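PDB 2X5Q: SSO1986, which is a Cmr7 subunit of the CMR ribonucleoprotein complex, which carries CRISPR RNA and serves in antiviral defence against mobile genetic elements. Local coordinates for residues Leu14-Ser19 with Glu184-Tyr189; Lys82-Ser87 with Lys161-Ile166; Ile99-Asn104 with Ile118-Pro123. One frame throughout, in Å; residues are numbered along the deposited sequence.

Contact 1: residues Leu14-Ser19 with Glu184-Tyr189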
loop_
_atom_site.group_PDB
_atom_site.type_symbol
_atom_site.label_atom_id
_atom_site.label_comp_id
_atom_site.label_asym_id
_atom_site.label_seq_id
_atom_site.Cartn_x
_atom_site.Cartn_y
_atom_site.Cartn_z
ATOM N N LEU A 14 -12.281 -10.833 -1.602
ATOM C CA LEU A 14 -12.539 -11.838 -0.583
ATOM C C LEU A 14 -11.182 -12.391 -0.176
ATOM O O LEU A 14 -10.580 -13.150 -0.938
ATOM C CB LEU A 14 -13.462 -12.923 -1.159
ATOM C CG LEU A 14 -14.024 -14.064 -0.312
ATOM C CD1 LEU A 14 -15.120 -14.785 -1.099
ATOM C CD2 LEU A 14 -12.983 -15.055 0.112
ATOM N N PRO A 15 -10.673 -11.988 1.006
ATOM C CA PRO A 15 -9.448 -12.612 1.512
ATOM C C PRO A 15 -9.635 -14.097 1.768
ATOM O O PRO A 15 -10.635 -14.498 2.381
ATOM C CB PRO A 15 -9.179 -11.886 2.849
ATOM C CG PRO A 15 -10.012 -10.668 2.825
ATOM C CD PRO A 15 -11.191 -10.968 1.931
ATOM N N ILE A 16 -8.690 -14.912 1.308
ATOM C CA ILE A 16 -8.726 -16.344 1.598
ATOM C C ILE A 16 -7.772 -16.639 2.765
ATOM O O ILE A 16 -6.540 -16.636 2.594
ATOM C CB ILE A 16 -8.359 -17.161 0.347
ATOM C CG1 ILE A 16 -9.290 -16.793 -0.818
ATOM C CG2 ILE A 16 -8.411 -18.675 0.623
ATOM C CD1 ILE A 16 -10.741 -17.142 -0.593
ATOM N N THR A 17 -8.343 -16.854 3.953
ATOM C CA THR A 17 -7.572 -17.169 5.156
ATOM C C THR A 17 -8.084 -18.451 5.779
ATOM O O THR A 17 -9.107 -18.963 5.359
ATOM C CB THR A 17 -7.722 -16.088 6.243
ATOM O OG1 THR A 17 -9.017 -16.195 6.831
ATOM C CG2 THR A 17 -7.532 -14.689 5.687
ATOM N N ASN A 18 -7.404 -18.918 6.838
ATOM C CA ASN A 18 -7.869 -20.065 7.624
ATOM C C ASN A 18 -9.162 -19.843 8.411
ATOM O O ASN A 18 -9.691 -20.810 8.967
ATOM C CB ASN A 18 -6.798 -20.529 8.628
ATOM C CG ASN A 18 -5.648 -21.258 7.967
ATOM O OD1 ASN A 18 -5.850 -22.252 7.268
ATOM N ND2 ASN A 18 -4.427 -20.778 8.203
ATOM N N SER A 19 -9.661 -18.605 8.489
ATOM C CA SER A 19 -10.819 -18.308 9.339
ATOM C C SER A 19 -12.133 -17.982 8.627
ATOM O O SER A 19 -13.161 -17.764 9.289
ATOM C CB SER A 19 -10.467 -17.179 10.305
ATOM O OG SER A 19 -9.416 -17.594 11.155
ATOM N N GLU A 184 -1.699 -24.311 -2.676
ATOM C CA GLU A 184 -0.478 -23.686 -3.205
ATOM C C GLU A 184 -0.462 -22.178 -3.048
ATOM O O GLU A 184 0.531 -21.592 -2.633
ATOM C CB GLU A 184 -0.314 -23.969 -4.707
ATOM C CG GLU A 184 0.222 -25.333 -5.059
ATOM C CD GLU A 184 0.034 -25.701 -6.542
ATOM O OE1 GLU A 184 -0.558 -24.911 -7.337
ATOM O OE2 GLU A 184 0.459 -26.816 -6.911
ATOM N N ILE A 185 -1.558 -21.550 -3.446
ATOM C CA ILE A 185 -1.587 -20.106 -3.645
ATOM C C ILE A 185 -1.759 -19.280 -2.381
ATOM O O ILE A 185 -1.072 -18.290 -2.205
ATOM C CB ILE A 185 -2.730 -19.708 -4.625
ATOM C CG1 ILE A 185 -2.453 -20.273 -6.014
ATOM C CG2 ILE A 185 -2.900 -18.195 -4.708
ATOM C CD1 ILE A 185 -3.711 -20.349 -6.845
ATOM N N PHE A 186 -2.701 -19.656 -1.525
ATOM C CA PHE A 186 -3.225 -18.704 -0.542
ATOM C C PHE A 186 -2.461 -18.674 0.782
ATOM O O PHE A 186 -3.025 -18.870 1.861
ATOM C CB PHE A 186 -4.721 -18.925 -0.342
ATOM C CG PHE A 186 -5.523 -18.515 -1.529
ATOM C CD1 PHE A 186 -5.651 -17.179 -1.855
ATOM C CD2 PHE A 186 -6.090 -19.460 -2.367
ATOM C CE1 PHE A 186 -6.374 -16.791 -2.967
ATOM C CE2 PHE A 186 -6.813 -19.067 -3.472
ATOM C CZ PHE A 186 -6.951 -17.738 -3.771
ATOM N N ASN A 187 -1.167 -18.411 0.671
ATOM C CA ASN A 187 -0.375 -17.956 1.795
ATOM C C ASN A 187 -0.658 -16.468 2.008
ATOM O O ASN A 187 -1.040 -15.754 1.070
ATOM C CB ASN A 187 1.107 -18.144 1.526
ATOM C CG ASN A 187 1.447 -19.530 1.074
ATOM O OD1 ASN A 187 0.905 -20.511 1.580
ATOM N ND2 ASN A 187 2.369 -19.631 0.119
ATOM N N TYR A 188 -0.481 -16.008 3.237
ATOM C CA TYR A 188 -0.773 -14.628 3.593
ATOM C C TYR A 188 -0.052 -14.234 4.879
ATOM O O TYR A 188 0.537 -15.075 5.577
ATOM C CB TYR A 188 -2.287 -14.403 3.735
ATOM C CG TYR A 188 -2.963 -15.243 4.819
ATOM C CD1 TYR A 188 -3.245 -14.709 6.063
ATOM C CD2 TYR A 188 -3.313 -16.565 4.589
ATOM C CE1 TYR A 188 -3.863 -15.477 7.068
ATOM C CE2 TYR A 188 -3.938 -17.336 5.572
ATOM C CZ TYR A 188 -4.206 -16.783 6.809
ATOM O OH TYR A 188 -4.800 -17.538 7.786
ATOM N N TYR A 189 -0.063 -12.934 5.155
ATOM C CA TYR A 189 0.534 -12.391 6.369
ATOM C C TYR A 189 -0.594 -11.920 7.274
ATOM O O TYR A 189 -1.484 -11.184 6.840
ATOM C CB TYR A 189 1.496 -11.247 6.039
ATOM C CG TYR A 189 2.815 -11.744 5.506
ATOM C CD1 TYR A 189 3.935 -11.799 6.319
ATOM C CD2 TYR A 189 2.934 -12.188 4.184
ATOM C CE1 TYR A 189 5.148 -12.275 5.836
ATOM C CE2 TYR A 189 4.148 -12.660 3.697
ATOM C CZ TYR A 189 5.238 -12.699 4.527
ATOM O OH TYR A 189 6.419 -13.172 4.062
#

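Contact 2: residues Lys82-Ser87 with Lys161-Ile166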
loop_
_atom_site.group_PDB
_atom_site.type_symbol
_atom_site.label_atom_id
_atom_site.label_comp_id
_atom_site.label_asym_id
_atom_site.label_seq_id
_atom_site.Cartn_x
_atom_site.Cartn_y
_atom_site.Cartn_z
ATOM N N LYS A 82 -3.643 -12.476 -0.154
ATOM C CA LYS A 82 -4.243 -12.822 -1.438
ATOM C C LYS A 82 -5.731 -13.115 -1.271
ATOM O O LYS A 82 -6.199 -13.466 -0.183
ATOM C CB LYS A 82 -3.536 -14.029 -2.045
ATOM C CG LYS A 82 -2.009 -13.826 -2.223
ATOM C CD LYS A 82 -1.357 -15.027 -2.859
ATOM C CE LYS A 82 0.023 -15.294 -2.291
ATOM N NZ LYS A 82 0.660 -16.463 -2.973
ATOM N N GLY A 83 -6.474 -12.921 -2.353
ATOM C CA GLY A 83 -7.892 -13.192 -2.367
ATOM C C GLY A 83 -8.441 -13.240 -3.777
ATOM O O GLY A 83 -7.707 -13.087 -4.782
ATOM N N ILE A 84 -9.735 -13.486 -3.862
ATOM C CA ILE A 84 -10.391 -13.519 -5.153
ATOM C C ILE A 84 -11.241 -12.277 -5.248
ATOM O O ILE A 84 -11.583 -11.661 -4.224
ATOM C CB ILE A 84 -11.223 -14.801 -5.370
ATOM C CG1 ILE A 84 -12.250 -15.013 -4.250
ATOM C CG2 ILE A 84 -10.291 -16.016 -5.512
ATOM C CD1 ILE A 84 -13.205 -16.142 -4.544
ATOM N N LEU A 85 -11.551 -11.906 -6.484
ATOM C CA LEU A 85 -12.427 -10.805 -6.754
ATOM C C LEU A 85 -13.696 -11.382 -7.346
ATOM O O LEU A 85 -13.660 -12.097 -8.363
ATOM C CB LEU A 85 -11.788 -9.829 -7.731
ATOM C CG LEU A 85 -10.654 -8.964 -7.194
ATOM C CD1 LEU A 85 -9.902 -8.330 -8.361
ATOM C CD2 LEU A 85 -11.174 -7.891 -6.202
ATOM N N ILE A 86 -14.816 -11.085 -6.699
ATOM C CA ILE A 86 -16.105 -11.619 -7.099
ATOM C C ILE A 86 -17.127 -10.503 -7.106
ATOM O O ILE A 86 -16.957 -9.521 -6.399
ATOM C CB ILE A 86 -16.559 -12.748 -6.158
ATOM C CG1 ILE A 86 -16.754 -12.239 -4.713
ATOM C CG2 ILE A 86 -15.529 -13.918 -6.207
ATOM C CD1 ILE A 86 -17.191 -13.319 -3.742
ATOM N N SER A 87 -18.177 -10.652 -7.915
ATOM C CA SER A 87 -19.282 -9.697 -7.903
ATOM C C SER A 87 -20.051 -9.793 -6.591
ATOM O O SER A 87 -20.579 -10.854 -6.224
ATOM C CB SER A 87 -20.228 -9.904 -9.083
ATOM O OG SER A 87 -21.381 -9.115 -8.904
ATOM N N LYS A 161 -19.708 -22.973 -3.534
ATOM C CA LYS A 161 -20.951 -22.220 -3.425
ATOM C C LYS A 161 -20.969 -21.040 -4.397
ATOM O O LYS A 161 -21.960 -20.862 -5.137
ATOM C CB LYS A 161 -21.207 -21.774 -1.982
ATOM C CG LYS A 161 -21.593 -22.908 -1.035
ATOM C CD LYS A 161 -22.235 -24.130 -1.747
ATOM C CE LYS A 161 -22.435 -25.343 -0.831
ATOM N NZ LYS A 161 -21.143 -25.882 -0.264
ATOM N N ILE A 162 -19.883 -20.273 -4.417
ATOM C CA ILE A 162 -19.755 -19.127 -5.308
ATOM C C ILE A 162 -19.801 -19.602 -6.758
ATOM O O ILE A 162 -20.540 -19.059 -7.561
ATOM C CB ILE A 162 -18.434 -18.325 -5.078
ATOM C CG1 ILE A 162 -18.318 -17.812 -3.640
ATOM C CG2 ILE A 162 -18.366 -17.114 -6.002
ATOM C CD1 ILE A 162 -16.905 -17.278 -3.280
ATOM N N TYR A 163 -19.014 -20.624 -7.068
ATOM C CA TYR A 163 -18.919 -21.168 -8.422
ATOM C C TYR A 163 -19.587 -22.537 -8.488
ATOM O O TYR A 163 -19.008 -23.480 -9.009
ATOM C CB TYR A 163 -17.456 -21.295 -8.836
ATOM C CG TYR A 163 -16.663 -20.018 -8.713
ATOM C CD1 TYR A 163 -16.608 -19.111 -9.765
ATOM C CD2 TYR A 163 -15.971 -19.716 -7.558
ATOM C CE1 TYR A 163 -15.880 -17.938 -9.665
ATOM C CE2 TYR A 163 -15.236 -18.541 -7.450
ATOM C CZ TYR A 163 -15.197 -17.658 -8.501
ATOM O OH TYR A 163 -14.482 -16.482 -8.401
ATOM N N ALA A 164 -20.802 -22.634 -7.948
ATOM C CA ALA A 164 -21.570 -23.890 -7.888
ATOM C C ALA A 164 -21.721 -24.610 -9.235
ATOM O O ALA A 164 -21.435 -25.800 -9.341
ATOM C CB ALA A 164 -22.956 -23.627 -7.274
ATOM N N LYS A 165 -22.151 -23.896 -10.267
ATOM C CA LYS A 165 -22.386 -24.532 -11.562
ATOM C C LYS A 165 -21.105 -25.059 -12.211
ATOM O O LYS A 165 -21.029 -26.226 -12.615
ATOM C CB LYS A 165 -23.152 -23.593 -12.494
ATOM C CG LYS A 165 -24.639 -23.567 -12.145
ATOM C CD LYS A 165 -25.412 -22.545 -12.942
ATOM C CE LYS A 165 -26.910 -22.676 -12.674
ATOM N NZ LYS A 165 -27.586 -23.693 -13.524
ATOM N N ILE A 166 -20.089 -24.213 -12.274
ATOM C CA ILE A 166 -18.805 -24.631 -12.827
ATOM C C ILE A 166 -18.254 -25.812 -12.034
ATOM O O ILE A 166 -17.867 -26.822 -12.618
ATOM C CB ILE A 166 -17.784 -23.488 -12.864
ATOM C CG1 ILE A 166 -18.291 -22.348 -13.758
ATOM C CG2 ILE A 166 -16.434 -24.019 -13.382
ATOM C CD1 ILE A 166 -17.351 -21.127 -13.810
#

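Contact 3: residues Ile99-Asn104 with Ile118-Pro123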
loop_
_atom_site.group_PDB
_atom_site.type_symbol
_atom_site.label_atom_id
_atom_site.label_comp_id
_atom_site.label_asym_id
_atom_site.label_seq_id
_atom_site.Cartn_x
_atom_site.Cartn_y
_atom_site.Cartn_z
ATOM N N ILE A 99 -11.941 2.760 -7.655
ATOM C CA ILE A 99 -12.892 3.024 -8.735
ATOM C C ILE A 99 -12.203 3.085 -10.097
ATOM O O ILE A 99 -11.374 3.954 -10.351
ATOM C CB ILE A 99 -13.672 4.350 -8.503
ATOM C CG1 ILE A 99 -14.410 4.314 -7.155
ATOM C CG2 ILE A 99 -14.649 4.600 -9.632
ATOM C CD1 ILE A 99 -14.876 5.720 -6.633
ATOM N N GLY A 100 -12.571 2.144 -10.965
ATOM C CA GLY A 100 -12.144 2.145 -12.356
ATOM C C GLY A 100 -10.645 2.030 -12.579
ATOM O O GLY A 100 -10.117 2.626 -13.500
ATOM N N ILE A 101 -9.954 1.255 -11.759
ATOM C CA ILE A 101 -8.529 1.045 -11.981
ATOM C C ILE A 101 -8.322 0.123 -13.192
ATOM O O ILE A 101 -9.015 -0.888 -13.321
ATOM C CB ILE A 101 -7.825 0.450 -10.755
ATOM C CG1 ILE A 101 -6.297 0.517 -10.934
ATOM C CG2 ILE A 101 -8.294 -0.990 -10.501
ATOM C CD1 ILE A 101 -5.498 -0.034 -9.762
ATOM N N PRO A 102 -7.407 0.504 -14.100
ATOM C CA PRO A 102 -6.978 -0.383 -15.167
ATOM C C PRO A 102 -6.525 -1.713 -14.607
ATOM O O PRO A 102 -5.700 -1.754 -13.671
ATOM C CB PRO A 102 -5.815 0.379 -15.803
ATOM C CG PRO A 102 -6.153 1.798 -15.585
ATOM C CD PRO A 102 -6.770 1.827 -14.219
ATOM N N SER A 103 -7.086 -2.788 -15.138
ATOM C CA SER A 103 -6.805 -4.112 -14.612
ATOM C C SER A 103 -5.328 -4.462 -14.772
ATOM O O SER A 103 -4.778 -5.210 -13.958
ATOM C CB SER A 103 -7.684 -5.172 -15.271
ATOM O OG SER A 103 -7.516 -5.189 -16.680
ATOM N N ASN A 104 -4.691 -3.914 -15.805
ATOM C CA ASN A 104 -3.250 -4.080 -16.007
ATOM C C ASN A 104 -2.391 -3.444 -14.896
ATOM O O ASN A 104 -1.193 -3.684 -14.826
ATOM C CB ASN A 104 -2.829 -3.549 -17.394
ATOM C CG ASN A 104 -2.956 -2.017 -17.521
ATOM O OD1 ASN A 104 -2.455 -1.259 -16.684
ATOM N ND2 ASN A 104 -3.600 -1.567 -18.592
ATOM N N ILE A 118 -11.586 -2.147 -13.606
ATOM C CA ILE A 118 -12.233 -2.822 -12.496
ATOM C C ILE A 118 -12.493 -1.831 -11.364
ATOM O O ILE A 118 -11.619 -1.040 -11.023
ATOM C CB ILE A 118 -11.345 -3.975 -11.953
ATOM C CG1 ILE A 118 -11.110 -5.020 -13.061
ATOM C CG2 ILE A 118 -11.968 -4.637 -10.733
ATOM C CD1 ILE A 118 -10.475 -6.288 -12.590
ATOM N N THR A 119 -13.713 -1.862 -10.826
ATOM C CA THR A 119 -14.033 -1.228 -9.546
ATOM C C THR A 119 -14.182 -2.336 -8.501
ATOM O O THR A 119 -14.876 -3.348 -8.736
ATOM C CB THR A 119 -15.309 -0.407 -9.635
ATOM O OG1 THR A 119 -15.094 0.698 -10.521
ATOM C CG2 THR A 119 -15.722 0.121 -8.264
ATOM N N PHE A 120 -13.497 -2.182 -7.375
ATOM C CA PHE A 120 -13.565 -3.186 -6.318
ATOM C C PHE A 120 -13.380 -2.582 -4.937
ATOM O O PHE A 120 -12.758 -1.524 -4.785
ATOM C CB PHE A 120 -12.571 -4.331 -6.555
ATOM C CG PHE A 120 -11.136 -3.980 -6.284
ATOM C CD1 PHE A 120 -10.487 -4.466 -5.158
ATOM C CD2 PHE A 120 -10.413 -3.212 -7.184
ATOM C CE1 PHE A 120 -9.168 -4.161 -4.923
ATOM C CE2 PHE A 120 -9.099 -2.919 -6.961
ATOM C CZ PHE A 120 -8.469 -3.381 -5.816
ATOM N N SER A 121 -13.934 -3.261 -3.937
ATOM C CA SER A 121 -13.823 -2.816 -2.546
ATOM C C SER A 121 -13.061 -3.827 -1.672
ATOM O O SER A 121 -13.181 -5.033 -1.870
ATOM C CB SER A 121 -15.217 -2.576 -1.974
ATOM O OG SER A 121 -15.847 -1.497 -2.638
ATOM N N LEU A 122 -12.305 -3.302 -0.702
ATOM C CA LEU A 122 -11.522 -4.074 0.264
ATOM C C LEU A 122 -12.081 -3.846 1.658
ATOM O O LEU A 122 -12.415 -2.720 1.975
ATOM C CB LEU A 122 -10.081 -3.556 0.301
ATOM C CG LEU A 122 -9.365 -3.411 -1.037
ATOM C CD1 LEU A 122 -8.135 -2.544 -0.867
ATOM C CD2 LEU A 122 -9.025 -4.795 -1.605
ATOM N N PRO A 123 -12.126 -4.896 2.507
ATOM C CA PRO A 123 -12.464 -4.751 3.929
ATOM C C PRO A 123 -11.264 -4.300 4.781
ATOM O O PRO A 123 -10.354 -5.098 5.014
ATOM C CB PRO A 123 -12.900 -6.165 4.323
ATOM C CG PRO A 123 -12.140 -7.069 3.405
ATOM C CD PRO A 123 -11.848 -6.304 2.152
#

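Contact 1: residues Leu14-Ser19 with Glu184-Tyr189
Ile16, Thr17 and Asn18 meet Phe186 and Tyr188 where two turns face each other. One is an ST turn: Thr17 OG1 accepts from Ser19 N at 3.0 Å, just after strand 11-15. The other is an inverse gamma turn centred on Phe186, between helix 172-185 and strand 188-193.

Ile16 lies over one face of the Phe186 ring. Ile16 CB is 3.5 Å from Phe186 CD1, toward the rim. Ile16 CG1 makes a CH-pi contact, 3.8 Å from the centroid of the Phe186 ring and 18° off the normal. CG1 reaches the ring from beside the backbone N, anti to the carbonyl carbon (chi1 -56°). The opposite face is covered by Ile185 CG2, so the phenyl is held between two isoleucines.

Tyr188 crosses Thr17 at about a right angle. Thr17 CG2 sits over the face of the phenol, 4.2 Å from the centroid of the Tyr188 ring. Phe186 O lies at the edge of that ring, in its plane. Beyond the ring, Tyr188 OH accepts an almost straight bond from Asn18 N, at 3.1 Å and 176°. Tyr188 OH is also hydrogen-bonded to Glu66 OE1. The Asn18 amide is held by Asp147 N at OD1 and by Ser145 O at ND2.

The phenol oxygen thus has both a backbone donor and a carboxylate partner. This is consistent with a neutral hydroxyl that donates its hydrogen bond to the Glu66 carboxylate. The buried polar end is satisfied, and the ring's position is fixed by the bonds at its tip as well as by the methyl over its face.

Contact 2: residues Lys82-Ser87 with Lys161-Ile166
Ile84 and Ile86 of strand 80-86 meet Ile162 and Tyr163, where helix 148-162 gives way to helix 164-169. The apolar contacts come first. Ile84 and Ile162 reach toward each other tip to tip, with Ile84 CD1 4.1 Å from Ile162 CD1. Ile86 crosses Ile162 at about a right angle, with Ile86 CD1 4.0 Å from Ile162 CD1. One methyl of the helix end therefore touches the tips of both strand isoleucines. In both Ile84 and Ile86, CG1 lies between the backbone N and the carbonyl carbon (chi1 55° and 62°), a placing that goes with both CD1 methyls reaching Ile162 CD1.

The aromatic contacts are made by the far end of Tyr163. Ile84 CD1 approaches its edge, near the ring plane, 4.3 Å from Tyr163 CE2. Ile86 CG2 lies 3.5 Å from Tyr163 OH. Ile162 CG2 packs over one face of the same ring.

The polar end is settled outside the two segments: Tyr163 OH is hydrogen-bonded to Ser46 O. Its hydroxyl is thus satisfied among aliphatic carbons. Tyr163 itself leaves the first helix and takes the N-cap position of the next. The arrangement is that of a helix end packed on one face of a beta sheet, through alternate residues of a strand.

Contact 3: residues Ile99-Asn104 with Ile118-Pro123
Ile99 and Thr119 lie side by side and point the same way. Their nearest side-chain atoms are Ile99 CG2 and Thr119 OG1, 4.0 Å apart. The Thr119 hydroxyl has a more specific task. OG1 stands beside its own backbone N, anti to the carbonyl carbon (chi1 -66°). From there Thr119 OG1 accepts from Gly100 N at 2.9 Å, with an N-H...O angle of 146°. A side-chain oxygen thus takes up the amide of the residue at which the chain turns a corner. Gly100 makes that corner with positive phi, in the left-handed region.

Past the corner, Ile101 and Ile118 form an antiparallel hydrogen-bonded pair. Ile118 N gives Ile101 O a nearly straight bond of 2.9 Å (173°). The return bond, from Ile101 N to Ile118 O, is equally long at 2.9 Å but bent and weak. Both side chains fall on the same face of the sheet. Ile101 CG2 lies 3.4 Å from Ile118 O. The same methyl, Ile101 CG2, reaches the edge of the Phe120 ring, 4.1 Å from Phe120 CE2 and near the ring plane, where the two side chains cross at a slant. Ser103 CB meets the end of Ile118, 4.0 Å from Ile118 CD1. The Ser103 hydroxyl is hydrogen-bonded to Gly116 O.

In the fold, strand 117-123 lies between strand 95-102, its antiparallel neighbour, and strand 11-15, its parallel one. Phe120 also packs on Leu57 of strand 52-60. Ile99 joins a parallel beta ladder with a strand of the second subunit, so the sheet continues across the dimer interface. Ile101 packs there on Thr74 of the second subunit.

From the N terminus, the chain enters contact 1 at the end of strand 11-15 and returns to it near the C terminus, closing almost the whole protein into one loop. Contact 2 opens within that loop, on strand 80-86, and closes at the helix junction near Tyr163. Contact 3 opens and closes within contact 2, over a short excursion between neighbouring strands. The three are therefore nested, and none cross. Lys82 NZ, probably hydrogen-bonded to Ile185 O, links contacts 1 and 2. Leu85 packs on Phe120 to join contacts 2 and 3. Contacts 1 and 2 tie the ends of helices 172-185 and 148-162 to the mixed sheet; contact 3 joins two of its strands, where it runs on into the second subunit.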